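Local atomic coordinates of cell cycle regulatory protein GcrA (Caulobacter crescentus, PDB entry 5YIW), a protein that probably regulates transcription during the cell cycle by binding DNA through its N-terminal helix-turn-helix domain, the part described here. Residues S13-L18 against G42-L47. Residues are numbered along the deposited sequence; the frame is centred on the assembly and turned at random. Where two conformers were deposited one is given.
With nucleotides of chain E.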
loop_
_atom_site.group_PDB
_atom_site.type_symbol
_atom_site.label_atom_id
_atom_site.label_comp_id
_atom_site.label_asym_id
_atom_site.label_seq_id
_atom_site.Cartn_x
_atom_site.Cartn_y
_atom_site.Cartn_z
ATOM N N SER A 13 -4.960 4.834 4.008
ATOM C CA SER A 13 -4.279 5.526 5.096
ATOM C C SER A 13 -3.090 4.711 5.600
ATOM O O SER A 13 -2.012 5.254 5.853
ATOM C CB SER A 13 -5.247 5.808 6.248
ATOM O OG SER A 13 -4.621 6.592 7.249
ATOM N N THR A 14 -3.291 3.406 5.735
ATOM C CA THR A 14 -2.241 2.516 6.209
ATOM C C THR A 14 -1.103 2.468 5.196
ATOM O O THR A 14 0.072 2.591 5.561
ATOM C CB THR A 14 -2.780 1.109 6.462
ATOM O OG1 THR A 14 -3.759 1.168 7.510
ATOM C CG2 THR A 14 -1.656 0.180 6.885
ATOM N N LEU A 15 -1.450 2.312 3.921
ATOM C CA LEU A 15 -0.440 2.335 2.856
ATOM C C LEU A 15 0.432 3.592 2.900
ATOM O O LEU A 15 1.664 3.502 2.843
ATOM C CB LEU A 15 -1.103 2.226 1.477
ATOM C CG LEU A 15 -0.187 2.499 0.280
ATOM C CD1 LEU A 15 0.929 1.471 0.187
ATOM C CD2 LEU A 15 -0.999 2.523 -0.998
ATOM N N LYS A 16 -0.197 4.762 2.996
ATOM C CA LYS A 16 0.544 6.018 3.026
ATOM C C LYS A 16 1.486 6.086 4.215
ATOM O O LYS A 16 2.630 6.510 4.077
ATOM C CB LYS A 16 -0.400 7.219 3.077
ATOM C CG LYS A 16 -1.146 7.517 1.797
ATOM C CD LYS A 16 -1.955 8.795 1.979
ATOM C CE LYS A 16 -2.982 8.994 0.879
ATOM N NZ LYS A 16 -3.844 10.170 1.179
ATOM N N LYS A 17 0.997 5.688 5.385
ATOM C CA LYS A 17 1.815 5.718 6.591
ATOM C C LYS A 17 3.048 4.832 6.439
ATOM O O LYS A 17 4.166 5.250 6.744
ATOM C CB LYS A 17 1.005 5.277 7.811
ATOM C CG LYS A 17 1.834 5.197 9.087
ATOM C CD LYS A 17 1.019 4.712 10.271
ATOM C CE LYS A 17 0.619 3.254 10.113
ATOM N NZ LYS A 17 -0.077 2.735 11.324
ATOM N N LEU A 18 2.838 3.609 5.967
ATOM C CA LEU A 18 3.923 2.639 5.866
ATOM C C LEU A 18 4.891 2.992 4.746
ATOM O O LEU A 18 6.104 2.803 4.889
ATOM C CB LEU A 18 3.364 1.231 5.666
ATOM C CG LEU A 18 2.516 0.721 6.840
ATOM C CD1 LEU A 18 1.909 -0.632 6.530
ATOM C CD2 LEU A 18 3.358 0.662 8.107
ATOM N N GLY A 42 1.318 -0.062 -7.789
ATOM C CA GLY A 42 0.361 0.627 -8.647
ATOM C C GLY A 42 -0.372 1.721 -7.886
ATOM O O GLY A 42 -0.572 2.834 -8.391
ATOM N N LYS A 43 -0.788 1.404 -6.661
ATOM C CA LYS A 43 -1.531 2.374 -5.863
ATOM C C LYS A 43 -0.653 3.538 -5.424
ATOM O O LYS A 43 -1.099 4.689 -5.432
ATOM C CB LYS A 43 -2.161 1.696 -4.649
ATOM C CG LYS A 43 -3.096 2.618 -3.846
ATOM C CD LYS A 43 -4.214 3.209 -4.696
ATOM C CE LYS A 43 -5.266 3.853 -3.808
ATOM N NZ LYS A 43 -6.323 4.511 -4.627
ATOM N N VAL A 44 0.604 3.247 -5.076
ATOM C CA VAL A 44 1.563 4.303 -4.746
ATOM C C VAL A 44 1.677 5.307 -5.901
ATOM O O VAL A 44 1.704 6.532 -5.701
ATOM C CB VAL A 44 2.955 3.713 -4.411
ATOM C CG1 VAL A 44 4.008 4.796 -4.422
ATOM C CG2 VAL A 44 2.925 3.022 -3.055
ATOM N N HIS A 45 1.699 4.791 -7.120
ATOM C CA HIS A 45 1.786 5.659 -8.281
ATOM C C HIS A 45 0.521 6.481 -8.481
ATOM O O HIS A 45 0.613 7.669 -8.796
ATOM C CB HIS A 45 2.095 4.844 -9.532
ATOM C CG HIS A 45 3.546 4.547 -9.689
ATOM N ND1 HIS A 45 4.338 5.188 -10.620
ATOM C CD2 HIS A 45 4.362 3.705 -9.013
ATOM C CE1 HIS A 45 5.577 4.742 -10.514
ATOM N NE2 HIS A 45 5.624 3.848 -9.545
ATOM N N ARG A 46 -0.647 5.873 -8.288
ATOM C CA ARG A 46 -1.889 6.610 -8.538
ATOM C C ARG A 46 -2.099 7.664 -7.457
ATOM O O ARG A 46 -2.744 8.689 -7.695
ATOM C CB ARG A 46 -3.094 5.660 -8.635
ATOM C CG ARG A 46 -3.032 4.781 -9.881
ATOM C CD ARG A 46 -4.290 3.969 -10.122
ATOM N NE ARG A 46 -4.604 3.065 -9.030
ATOM C CZ ARG A 46 -4.097 1.840 -8.891
ATOM N NH1 ARG A 46 -4.457 1.093 -7.859
ATOM N NH2 ARG A 46 -3.225 1.362 -9.775
ATOM N N LEU A 47 -1.519 7.433 -6.283
ATOM C CA LEU A 47 -1.560 8.413 -5.205
ATOM C C LEU A 47 -0.542 9.538 -5.389
ATOM O O LEU A 47 -0.573 10.527 -4.659
ATOM C CB LEU A 47 -1.324 7.727 -3.863
ATOM C CG LEU A 47 -2.451 6.821 -3.362
ATOM C CD1 LEU A 47 -1.976 6.029 -2.148
ATOM C CD2 LEU A 47 -3.698 7.642 -3.028
ATOM P P DC E 3 -8.111 2.022 -6.839
ATOM O OP1 DC E 3 -8.879 1.695 -5.635
ATOM O OP2 DC E 3 -6.891 2.845 -6.756
ATOM O "O5'" DC E 3 -7.723 0.672 -7.586
ATOM C "C5'" DC E 3 -8.713 -0.302 -7.850
ATOM C "C4'" DC E 3 -8.143 -1.383 -8.742
ATOM O "O4'" DC E 3 -7.946 -0.866 -10.061
ATOM C "C3'" DC E 3 -6.773 -1.910 -8.313
ATOM O "O3'" DC E 3 -6.949 -3.178 -7.763
ATOM C "C2'" DC E 3 -5.945 -1.948 -9.619
ATOM C "C1'" DC E 3 -6.974 -1.656 -10.694
ATOM N N1 DC E 3 -6.481 -0.894 -11.863
ATOM C C2 DC E 3 -6.365 -1.530 -13.107
ATOM O O2 DC E 3 -6.618 -2.737 -13.189
ATOM N N3 DC E 3 -5.975 -0.808 -14.178
ATOM C C4 DC E 3 -5.691 0.490 -14.047
ATOM N N4 DC E 3 -5.307 1.166 -15.139
ATOM C C5 DC E 3 -5.801 1.155 -12.790
ATOM C C6 DC E 3 -6.200 0.435 -11.742
#
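Apolar packing between the first and third helices of a three-helix, helix-turn-helix DNA-binding domain brings L15 of helix 9-20 against K43, V44 and L47 of segment 42-47. The case illustrates a general economy of such domains: one face of the third helix is held by the core while another faces DNA, as expected of a recognition helix. No hydrogen bond spans the two segments, and the fit rests on the forked end of L15. With CG anti to the backbone N (chi1 169°), its two methyls reach across to segment 42-47, CD1 meeting V44 CG2 at 4.1 Å and CD2 touching both K43 CG and L47 CD1, the L47 atom 3.8 Å from it. I28 of helix 25-32 and W7 also touch L15, tying the contact into the core. At the outer margin the extended chain of K16 brings its CE near L47 CD2.

K43 serves both sides: its CG packs on L15 CD2 at 3.5 Å, and after a bend at chi2 (56°) the chain leads away to OP2 of DC3 of chain E. R46 meets OP2 at the edge of its guanidinium, in plane; G42 O sits over one face, and C6 of the DC3 base lies over the opposite face, off toward its rim. R46 NH2 also makes a weak hydrogen bond to a guanine base. Were R46 replaced by an alanine, OP2 would probably keep K43 NZ but lose two donors, and C6 of the cytosine would lose the flat group over it. In this grip, OP2 accepts hydrogen bonds from K43 NZ at 2.8 Å and from R46 NE and NH1, each at 3.2 Å and bent to about 147-148°.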